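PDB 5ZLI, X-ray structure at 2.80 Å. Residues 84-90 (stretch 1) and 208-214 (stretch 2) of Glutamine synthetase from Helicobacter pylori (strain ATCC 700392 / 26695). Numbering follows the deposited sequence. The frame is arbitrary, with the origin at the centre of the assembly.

Stretch 1 84-90: YFIDPFS
Stretch 2 (208-214) KVLNQVG

Residues 84-90 and 208-214 belong to one chain, and any two that touch are at least 120 positions apart in sequence. Stretch 1 is extended through Tyr84 (phi/psi -63/164), Phe85 (-163/151), Ile86 (-75/126) and Asp87 (-71/118), then folds into a turn at Pro88 (-72/-26) and Phe89 (-79/-42) before Ser90 extends again (-56/136). Stretch 2 is the end of a helix that begins earlier in the chain; 208-212 stay helical, phi -57 to -82 and psi -25 to -46, and Gln212 N bonds Lys208 O at 3.3 Å. Val213 (-106/20) is the first residue to leave helical phi/psi. Val213 N donates a hydrogen bond to Leu210 O at 3.0 Å and a weak one to Val209 O at 3.3 Å, so the last turn tightens as it closes. Gly214 N bonds Asn211 O at 3.0 Å, and its phi of 81° by itself favours glycine. The stretches run in roughly opposite senses: Phe85 CA lies 5.4 Å from Val213 CA, and the later Pro88 CA 7.7 Å from the earlier Gln212 CA.

No hydrogen bond crosses between the stretches; the 256 Å² buried is mostly apolar packing. Val213 (chi1 m) gives up the most surface. Its CA-to-CB bond points sideways, yet its CG1 reaches 3.5 Å from Phe85 CD2, obliquely to the ring, and 4.2 Å from Pro88 CD. The CA-to-CB bonds of Phe85 (chi1 p, chi2 -77°) and Pro88 (ring C-gamma endo) point toward stretch 2. Pro88 CG is 3.7 Å from Val209 CG1, and Pro88 CB lies 3.6 Å from Gln212 OE1, a contact without a hydrogen bond. Gln212 adopts chi1 m, chi2 t and chi3 52°. Val209 (chi1 t) also meets Phe89 (chi1 m, chi2 -67°), with Val209 CG1 4.1 Å from Phe89 CZ and oblique to that ring. Asp87 (chi1 t, chi2 -5°) accepts a weak hydrogen bond from Phe89 N at Asp87 OD1, 3.3 Å at 164°.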

# COMPACT_ATOMS: atom_id res chain seq x y z
N TYR B 84 31.03 -8.95 45.65
CA TYR B 84 30.00 -9.72 44.97
C TYR B 84 28.64 -9.06 45.20
O TYR B 84 28.50 -8.14 46.01
CB TYR B 84 30.01 -11.19 45.41
CG TYR B 84 29.94 -11.48 46.90
CD1 TYR B 84 28.75 -11.36 47.59
CD2 TYR B 84 31.05 -11.95 47.59
CE1 TYR B 84 28.66 -11.65 48.93
CE2 TYR B 84 30.98 -12.25 48.96
CZ TYR B 84 29.77 -12.09 49.62
OH TYR B 84 29.63 -12.37 50.95
N PHE B 85 27.66 -9.45 44.40
CA PHE B 85 26.37 -8.82 44.52
C PHE B 85 25.33 -9.67 43.84
O PHE B 85 25.63 -10.37 42.88
CB PHE B 85 26.40 -7.43 43.91
CG PHE B 85 26.73 -7.43 42.46
CD1 PHE B 85 28.04 -7.60 42.02
CD2 PHE B 85 25.74 -7.18 41.51
CE1 PHE B 85 28.37 -7.57 40.64
CE2 PHE B 85 26.04 -7.13 40.16
CZ PHE B 85 27.37 -7.34 39.72
N ILE B 86 24.10 -9.58 44.33
CA ILE B 86 23.00 -10.24 43.63
C ILE B 86 22.64 -9.45 42.38
O ILE B 86 22.33 -8.25 42.45
CB ILE B 86 21.79 -10.39 44.55
CG1 ILE B 86 22.08 -11.42 45.64
CG2 ILE B 86 20.57 -10.69 43.75
CD1 ILE B 86 20.92 -11.69 46.61
N ASP B 87 22.63 -10.12 41.24
CA ASP B 87 22.25 -9.48 39.99
C ASP B 87 20.76 -9.18 39.98
O ASP B 87 19.95 -10.13 40.03
CB ASP B 87 22.67 -10.37 38.83
CG ASP B 87 22.63 -9.67 37.49
OD1 ASP B 87 22.19 -8.51 37.45
OD2 ASP B 87 23.13 -10.24 36.50
N PRO B 88 20.34 -7.91 39.90
CA PRO B 88 18.89 -7.61 39.94
C PRO B 88 18.17 -8.02 38.69
O PRO B 88 16.97 -8.33 38.75
CB PRO B 88 18.85 -6.09 40.13
CG PRO B 88 20.09 -5.62 39.50
CD PRO B 88 21.14 -6.69 39.77
N PHE B 89 18.87 -8.09 37.55
CA PHE B 89 18.19 -8.25 36.27
C PHE B 89 17.77 -9.69 36.04
O PHE B 89 16.63 -9.92 35.61
CB PHE B 89 19.10 -7.82 35.13
CG PHE B 89 19.64 -6.45 35.28
CD1 PHE B 89 18.79 -5.35 35.22
CD2 PHE B 89 21.00 -6.24 35.45
CE1 PHE B 89 19.28 -4.06 35.36
CE2 PHE B 89 21.51 -4.96 35.60
CZ PHE B 89 20.64 -3.86 35.55
N SER B 90 18.63 -10.65 36.36
CA SER B 90 18.33 -12.05 36.05
C SER B 90 17.00 -12.47 36.66
O SER B 90 16.68 -12.12 37.80
CB SER B 90 19.45 -12.97 36.53
OG SER B 90 19.73 -12.75 37.89
N LYS B 208 19.58 3.99 41.33
CA LYS B 208 18.95 3.06 42.26
C LYS B 208 19.60 1.69 42.15
O LYS B 208 19.88 1.04 43.16
CB LYS B 208 17.45 2.97 42.01
CG LYS B 208 16.67 4.02 42.78
CD LYS B 208 16.99 3.88 44.25
CE LYS B 208 17.11 5.24 44.93
NZ LYS B 208 15.76 5.84 45.09
N VAL B 209 19.91 1.26 40.93
CA VAL B 209 20.45 -0.07 40.76
C VAL B 209 21.94 -0.08 41.04
O VAL B 209 22.48 -1.10 41.49
CB VAL B 209 20.12 -0.63 39.37
CG1 VAL B 209 20.76 -2.00 39.20
CG2 VAL B 209 18.63 -0.74 39.21
N LEU B 210 22.64 1.03 40.79
CA LEU B 210 24.04 1.07 41.17
C LEU B 210 24.20 0.79 42.65
O LEU B 210 25.01 -0.03 43.06
CB LEU B 210 24.63 2.44 40.84
CG LEU B 210 24.71 2.77 39.37
CD1 LEU B 210 25.31 4.15 39.15
CD2 LEU B 210 25.52 1.73 38.67
N ASN B 211 23.38 1.43 43.47
CA ASN B 211 23.50 1.13 44.89
C ASN B 211 23.14 -0.31 45.15
O ASN B 211 23.72 -0.93 46.05
CB ASN B 211 22.64 2.06 45.74
CG ASN B 211 22.76 3.51 45.37
OD1 ASN B 211 21.75 4.16 45.18
ND2 ASN B 211 23.97 4.02 45.28
N GLN B 212 22.21 -0.88 44.37
CA GLN B 212 21.83 -2.27 44.64
C GLN B 212 23.03 -3.20 44.54
O GLN B 212 23.05 -4.27 45.16
CB GLN B 212 20.74 -2.73 43.67
CG GLN B 212 19.39 -2.17 44.00
CD GLN B 212 18.33 -2.70 43.08
OE1 GLN B 212 18.20 -3.92 42.89
NE2 GLN B 212 17.57 -1.79 42.46
N VAL B 213 24.05 -2.81 43.79
CA VAL B 213 25.14 -3.68 43.48
C VAL B 213 26.39 -3.30 44.27
O VAL B 213 27.50 -3.67 43.89
CB VAL B 213 25.38 -3.72 41.97
CG1 VAL B 213 24.11 -4.10 41.30
CG2 VAL B 213 25.84 -2.39 41.46
N GLY B 214 26.20 -2.56 45.36
CA GLY B 214 27.27 -2.17 46.26
C GLY B 214 28.08 -0.97 45.83
O GLY B 214 29.27 -0.90 46.15